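Periplasmic binding protein (Veillonella parvula, PDB 4MO9) probably captures a solute, perhaps a ferric siderophore, outside the cytoplasmic membrane and delivers it to an ABC-type importer. Local coordinates at residues R40-W45 / E109-L114; T272-G277 / W364-N369. All coordinates share one frame; numbering follows the deposited sequence.

The two contacts lie on opposite sides of the chain's centre, their own centres 36 Å apart, and share no strand or helix. Contact 1 belongs to the all-parallel sheet of the N-terminal half, contact 2 to the mixed sheet of the C-terminal half; helix 171-194 runs between them in sequence, consistent with the two-lobed build of TroA-like binding proteins. Contact 1 is partly buried: an exposed arginine grips a backbone carbonyl beside a buried valine pair. Contact 2 is wholly buried and has no hydrogen bond between its segments, relying on an indole face, a leucine and two selenomethionines. Contact 1 also includes a tryptophan of the ligand pocket.

Contact 1 of 2, residues R40-W45 / E109-L114; sequences RVVLQW and EQVVAL
Arg40 sets its CG anti to its own carbonyl carbon (chi1 -64°), and a bend at chi3 (71°) brings the guanidinium to the backbone oxygen of Leu114. Arg40 NH2 makes the firm bond to Leu114 O, 2.7 Å long, with the oxygen lying almost in the guanidinium plane although the donor is tilted 29° from the plane of the carbonyl. A weak second bond of 3.2 Å runs from Arg40 NE to the same Leu114 O, and NE is also bonded to Asn115 O. Arginine suits the place: its long chain can remain exposed while NE and NH2 reach the carbonyls of Leu114 and Asn115, which follow helix 108-112 in the chain. In the sequence, helix 108-112 is part of a beta-alpha-beta crossover from strand 67-69 to strand 118-122, passing strand 41-42, which lies between these two in the parallel sheet. Alternation along the strand puts Val41 against Ile55 of helix 52-59 and turns Val42 toward Val111. With CG1 of Val111 anti to the backbone N, that methyl meets Val42 CG2 at 3.7 Å, the two side chains crossing obliquely. Valine is compact and branched at CB, which fits both a strand and a close helix-sheet seam. Farther along 40-45, Trp45 touches the bound trimethylamine oxide, about 14 Å from the side chain of Val42.

Contact 2 of 2, residues T272-G277 / W364-N369; sequences TSMRLG and WFMHMN
Leu276 and Trp364 mark the closest backbone approach, 5.5 Å between their CA atoms, and from there the segments splay apart. Segment 272-277 is an irregular loop, whereas 365-367 is the edge strand of the mixed sheet, antiparallel to strand 310-313. Gly277, at positive phi, has a backbone suited to a residue without a side chain, and its bare CA lies over one face of the Trp364 indole. In this CH-pi contact Gly277 CA stands 3.8 Å from the centroid of the Trp364 six-membered ring, only 10° off the ring normal. The Trp364 CB points away from the loop, but the broad ring reaches back to it, and its NE1 is hydrogen-bonded to Ser361 O. Replacing Trp364 by an alanine would probably strip Gly277 of this flat cover and leave Ser361 O without its indole donor. Leu276, with CG anti to its carbonyl carbon (chi1 -69°), brings CD1 to 3.7 Å from Trp364 O; a branched apolar end suits this spot, where it also touches Ser312 and His314. Farther along, selenomethionine Met274, kinked at chi2 (59°), lays its CE loosely against CG of selenomethionine Met366, 4.3 Å away; Met366 also packs on helix 282-295. With no hydrogen bond between 272-277 and 364-369 themselves, the touching is left to dispersion and the CH-pi contact, while a polar tie lies next door, in the backbone bond of Gly277 to Ile363.

Contact 1 of 2, residues R40-W45 / E109-L114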
loop_
_atom_site.group_PDB
_atom_site.type_symbol
_atom_site.label_atom_id
_atom_site.label_comp_id
_atom_site.label_asym_id
_atom_site.label_seq_id
_atom_site.Cartn_x
_atom_site.Cartn_y
_atom_site.Cartn_z
ATOM N N ARG A 40 -12.186 18.759 -9.604
ATOM C CA ARG A 40 -10.898 19.068 -10.221
ATOM C C ARG A 40 -9.751 18.787 -9.250
ATOM O O ARG A 40 -9.035 19.701 -8.809
ATOM C CB ARG A 40 -10.874 20.510 -10.735
ATOM C CG ARG A 40 -11.875 20.743 -11.851
ATOM C CD ARG A 40 -11.794 22.151 -12.413
ATOM N NE ARG A 40 -10.578 22.345 -13.197
ATOM C CZ ARG A 40 -10.396 21.864 -14.424
ATOM N NH1 ARG A 40 -11.347 21.143 -15.010
ATOM N NH2 ARG A 40 -9.256 22.094 -15.065
ATOM N N VAL A 41 -9.581 17.506 -8.924
ATOM C CA VAL A 41 -8.579 17.074 -7.960
ATOM C C VAL A 41 -7.186 17.016 -8.610
ATOM O O VAL A 41 -7.070 16.629 -9.777
ATOM C CB VAL A 41 -8.957 15.678 -7.402
ATOM C CG1 VAL A 41 -7.907 15.165 -6.411
ATOM C CG2 VAL A 41 -10.353 15.711 -6.747
ATOM N N VAL A 42 -6.145 17.417 -7.875
ATOM C CA VAL A 42 -4.756 17.148 -8.278
ATOM C C VAL A 42 -4.232 15.977 -7.446
ATOM O O VAL A 42 -4.192 16.047 -6.212
ATOM C CB VAL A 42 -3.829 18.373 -8.079
ATOM C CG1 VAL A 42 -2.372 17.993 -8.318
ATOM C CG2 VAL A 42 -4.235 19.516 -9.005
ATOM N N LEU A 43 -3.853 14.894 -8.117
ATOM C CA LEU A 43 -3.367 13.693 -7.433
ATOM C C LEU A 43 -1.906 13.794 -7.025
ATOM O O LEU A 43 -1.086 14.377 -7.742
ATOM C CB LEU A 43 -3.512 12.479 -8.352
ATOM C CG LEU A 43 -4.922 12.184 -8.855
ATOM C CD1 LEU A 43 -4.887 11.045 -9.887
ATOM C CD2 LEU A 43 -5.825 11.833 -7.678
ATOM N N GLN A 44 -1.579 13.198 -5.878
ATOM C CA GLN A 44 -0.201 12.960 -5.471
ATOM C C GLN A 44 -0.098 11.536 -4.932
ATOM O O GLN A 44 -1.086 10.999 -4.395
ATOM C CB GLN A 44 0.229 13.942 -4.380
ATOM C CG GLN A 44 0.370 15.369 -4.844
ATOM C CD GLN A 44 1.574 15.573 -5.749
ATOM O OE1 GLN A 44 1.427 15.768 -6.960
ATOM N NE2 GLN A 44 2.761 15.560 -5.169
ATOM N N TRP A 45 1.090 10.950 -5.071
ATOM C CA TRP A 45 1.402 9.589 -4.588
ATOM C C TRP A 45 0.382 8.517 -5.001
ATOM O O TRP A 45 -0.007 7.676 -4.185
ATOM C CB TRP A 45 1.572 9.587 -3.058
ATOM C CG TRP A 45 2.870 10.178 -2.606
ATOM C CD1 TRP A 45 3.744 10.927 -3.360
ATOM C CD2 TRP A 45 3.459 10.069 -1.298
ATOM N NE1 TRP A 45 4.844 11.281 -2.592
ATOM C CE2 TRP A 45 4.687 10.769 -1.329
ATOM C CE3 TRP A 45 3.068 9.442 -0.109
ATOM C CZ2 TRP A 45 5.532 10.853 -0.208
ATOM C CZ3 TRP A 45 3.907 9.529 1.004
ATOM C CH2 TRP A 45 5.126 10.230 0.942
ATOM N N GLU A 109 3.063 26.783 -10.179
ATOM C CA GLU A 109 2.358 27.592 -11.171
ATOM C C GLU A 109 1.648 26.728 -12.223
ATOM O O GLU A 109 0.564 27.076 -12.696
ATOM C CB GLU A 109 3.323 28.579 -11.843
ATOM C CG GLU A 109 3.772 29.751 -10.960
ATOM C CD GLU A 109 4.736 29.337 -9.853
ATOM O OE1 GLU A 109 5.465 28.336 -10.035
ATOM O OE2 GLU A 109 4.759 30.007 -8.794
ATOM N N GLN A 110 2.261 25.605 -12.588
ATOM C CA GLN A 110 1.654 24.687 -13.556
ATOM C C GLN A 110 0.401 24.051 -12.960
ATOM O O GLN A 110 -0.613 23.865 -13.642
ATOM C CB GLN A 110 2.657 23.607 -13.977
ATOM C CG GLN A 110 2.164 22.668 -15.079
ATOM C CD GLN A 110 1.597 21.355 -14.546
ATOM O OE1 GLN A 110 0.911 20.624 -15.267
ATOM N NE2 GLN A 110 1.883 21.051 -13.284
ATOM N N VAL A 111 0.466 23.740 -11.672
ATOM C CA VAL A 111 -0.673 23.148 -10.988
ATOM C C VAL A 111 -1.814 24.155 -10.833
ATOM O O VAL A 111 -2.969 23.842 -11.150
ATOM C CB VAL A 111 -0.275 22.606 -9.610
ATOM C CG1 VAL A 111 -1.508 22.085 -8.888
ATOM C CG2 VAL A 111 0.780 21.510 -9.764
ATOM N N VAL A 112 -1.487 25.356 -10.349
ATOM C CA VAL A 112 -2.468 26.443 -10.213
ATOM C C VAL A 112 -3.181 26.701 -11.539
ATOM O O VAL A 112 -4.372 27.023 -11.569
ATOM C CB VAL A 112 -1.797 27.747 -9.713
ATOM C CG1 VAL A 112 -2.765 28.927 -9.743
ATOM C CG2 VAL A 112 -1.251 27.551 -8.305
ATOM N N ALA A 113 -2.453 26.531 -12.636
ATOM C CA ALA A 113 -2.993 26.783 -13.966
ATOM C C ALA A 113 -4.045 25.755 -14.383
ATOM O O ALA A 113 -4.742 25.945 -15.381
ATOM C CB ALA A 113 -1.873 26.825 -14.974
ATOM N N LEU A 114 -4.153 24.667 -13.629
ATOM C CA LEU A 114 -5.169 23.657 -13.891
ATOM C C LEU A 114 -6.505 23.998 -13.216
ATOM O O LEU A 114 -7.481 23.248 -13.346
ATOM C CB LEU A 114 -4.687 22.297 -13.395
ATOM C CG LEU A 114 -3.449 21.716 -14.080
ATOM C CD1 LEU A 114 -3.110 20.403 -13.430
ATOM C CD2 LEU A 114 -3.681 21.505 -15.561
#

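Contact 2 of 2, residues T272-G277 / W364-N369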
loop_
_atom_site.group_PDB
_atom_site.type_symbol
_atom_site.label_atom_id
_atom_site.label_comp_id
_atom_site.label_asym_id
_atom_site.label_seq_id
_atom_site.Cartn_x
_atom_site.Cartn_y
_atom_site.Cartn_z
ATOM N N THR A 272 15.948 -10.768 -11.447
ATOM C CA THR A 272 15.812 -11.796 -10.415
ATOM C C THR A 272 15.002 -11.337 -9.202
ATOM O O THR A 272 14.905 -12.068 -8.213
ATOM C CB THR A 272 17.166 -12.263 -9.896
ATOM O OG1 THR A 272 17.850 -11.151 -9.302
ATOM C CG2 THR A 272 18.000 -12.851 -11.028
ATOM N N SER A 273 14.432 -10.133 -9.257
ATOM C CA SER A 273 13.634 -9.650 -8.136
ATOM C C SER A 273 12.360 -10.493 -7.999
ATOM O O SER A 273 11.873 -11.066 -8.985
ATOM C CB SER A 273 13.299 -8.158 -8.280
ATOM O OG SER A 273 12.509 -7.880 -9.430
HETATM N N MSE A 274 11.844 -10.609 -6.781
HETATM C CA MSE A 274 10.571 -11.291 -6.577
HETATM C C MSE A 274 9.475 -10.537 -7.317
HETATM O O MSE A 274 9.285 -9.337 -7.093
HETATM C CB MSE A 274 10.227 -11.341 -5.095
HETATM C CG MSE A 274 8.914 -12.042 -4.812
HETATM SE SE MSE A 274 8.979 -13.878 -5.469
HETATM C CE MSE A 274 7.036 -14.154 -5.382
ATOM N N ARG A 275 8.753 -11.247 -8.183
ATOM C CA ARG A 275 7.727 -10.645 -9.034
ATOM C C ARG A 275 6.303 -10.968 -8.566
ATOM O O ARG A 275 5.914 -12.140 -8.470
ATOM C CB ARG A 275 7.908 -11.095 -10.493
ATOM C CG ARG A 275 6.831 -10.593 -11.455
ATOM C CD ARG A 275 6.881 -9.063 -11.653
ATOM N NE ARG A 275 8.050 -8.664 -12.437
ATOM C CZ ARG A 275 8.068 -8.606 -13.766
ATOM N NH1 ARG A 275 6.976 -8.919 -14.459
ATOM N NH2 ARG A 275 9.178 -8.250 -14.410
ATOM N N LEU A 276 5.547 -9.913 -8.281
ATOM C CA LEU A 276 4.118 -10.003 -7.985
ATOM C C LEU A 276 3.414 -8.863 -8.711
ATOM O O LEU A 276 4.086 -7.966 -9.237
ATOM C CB LEU A 276 3.867 -9.902 -6.477
ATOM C CG LEU A 276 4.351 -11.105 -5.648
ATOM C CD1 LEU A 276 4.047 -10.866 -4.160
ATOM C CD2 LEU A 276 3.687 -12.368 -6.135
ATOM N N GLY A 277 2.079 -8.899 -8.749
ATOM C CA GLY A 277 1.298 -7.842 -9.383
ATOM C C GLY A 277 0.609 -8.300 -10.661
ATOM O O GLY A 277 0.376 -9.500 -10.856
ATOM N N TRP A 364 -0.687 -11.785 -6.028
ATOM C CA TRP A 364 -0.457 -10.785 -4.982
ATOM C C TRP A 364 0.053 -11.399 -3.689
ATOM O O TRP A 364 0.572 -10.694 -2.820
ATOM C CB TRP A 364 -1.757 -9.994 -4.738
ATOM C CG TRP A 364 -2.228 -9.368 -6.000
ATOM C CD1 TRP A 364 -3.038 -9.934 -6.952
ATOM C CD2 TRP A 364 -1.867 -8.071 -6.493
ATOM N NE1 TRP A 364 -3.219 -9.048 -8.000
ATOM C CE2 TRP A 364 -2.507 -7.903 -7.743
ATOM C CE3 TRP A 364 -1.072 -7.033 -5.999
ATOM C CZ2 TRP A 364 -2.377 -6.730 -8.499
ATOM C CZ3 TRP A 364 -0.941 -5.875 -6.750
ATOM C CH2 TRP A 364 -1.587 -5.732 -7.986
ATOM N N PHE A 365 -0.093 -12.716 -3.579
ATOM C CA PHE A 365 0.334 -13.454 -2.398
ATOM C C PHE A 365 0.883 -14.789 -2.857
ATOM O O PHE A 365 0.512 -15.284 -3.933
ATOM C CB PHE A 365 -0.842 -13.685 -1.450
ATOM C CG PHE A 365 -1.477 -12.412 -0.946
ATOM C CD1 PHE A 365 -0.811 -11.602 -0.027
ATOM C CD2 PHE A 365 -2.741 -12.031 -1.383
ATOM C CE1 PHE A 365 -1.395 -10.426 0.442
ATOM C CE2 PHE A 365 -3.335 -10.860 -0.909
ATOM C CZ PHE A 365 -2.660 -10.062 0.004
HETATM N N MSE A 366 1.754 -15.388 -2.055
HETATM C CA MSE A 366 2.422 -16.594 -2.517
HETATM C C MSE A 366 3.017 -17.389 -1.381
HETATM O O MSE A 366 3.626 -16.830 -0.467
HETATM C CB MSE A 366 3.513 -16.239 -3.525
HETATM C CG MSE A 366 4.583 -17.287 -3.649
HETATM SE SE MSE A 366 4.738 -17.844 -5.477
HETATM C CE MSE A 366 2.918 -18.540 -5.671
ATOM N N HIS A 367 2.836 -18.705 -1.456
ATOM C CA HIS A 367 3.430 -19.626 -0.514
ATOM C C HIS A 367 4.319 -20.543 -1.335
ATOM O O HIS A 367 3.849 -21.194 -2.269
ATOM C CB HIS A 367 2.334 -20.425 0.182
ATOM C CG HIS A 367 2.843 -21.358 1.232
ATOM N ND1 HIS A 367 4.018 -21.132 1.915
ATOM C CD2 HIS A 367 2.348 -22.525 1.704
ATOM C CE1 HIS A 367 4.218 -22.117 2.774
ATOM N NE2 HIS A 367 3.222 -22.974 2.668
HETATM N N MSE A 368 5.609 -20.578 -1.015
HETATM C CA MSE A 368 6.538 -21.365 -1.805
HETATM C C MSE A 368 6.240 -22.849 -1.645
HETATM O O MSE A 368 6.008 -23.329 -0.531
HETATM C CB MSE A 368 7.978 -21.073 -1.387
HETATM C CG MSE A 368 9.023 -21.853 -2.176
HETATM SE SE MSE A 368 10.738 -21.676 -1.304
HETATM C CE MSE A 368 10.422 -22.953 0.155
ATOM N N ASN A 369 6.236 -23.567 -2.762
ATOM C CA ASN A 369 6.025 -25.005 -2.742
ATOM C C ASN A 369 7.222 -25.720 -2.143
ATOM O O ASN A 369 8.360 -25.399 -2.477
ATOM C CB ASN A 369 5.784 -25.520 -4.156
ATOM C CG ASN A 369 4.510 -24.990 -4.756
ATOM O OD1 ASN A 369 3.536 -24.730 -4.045
ATOM N ND2 ASN A 369 4.504 -24.820 -6.072
#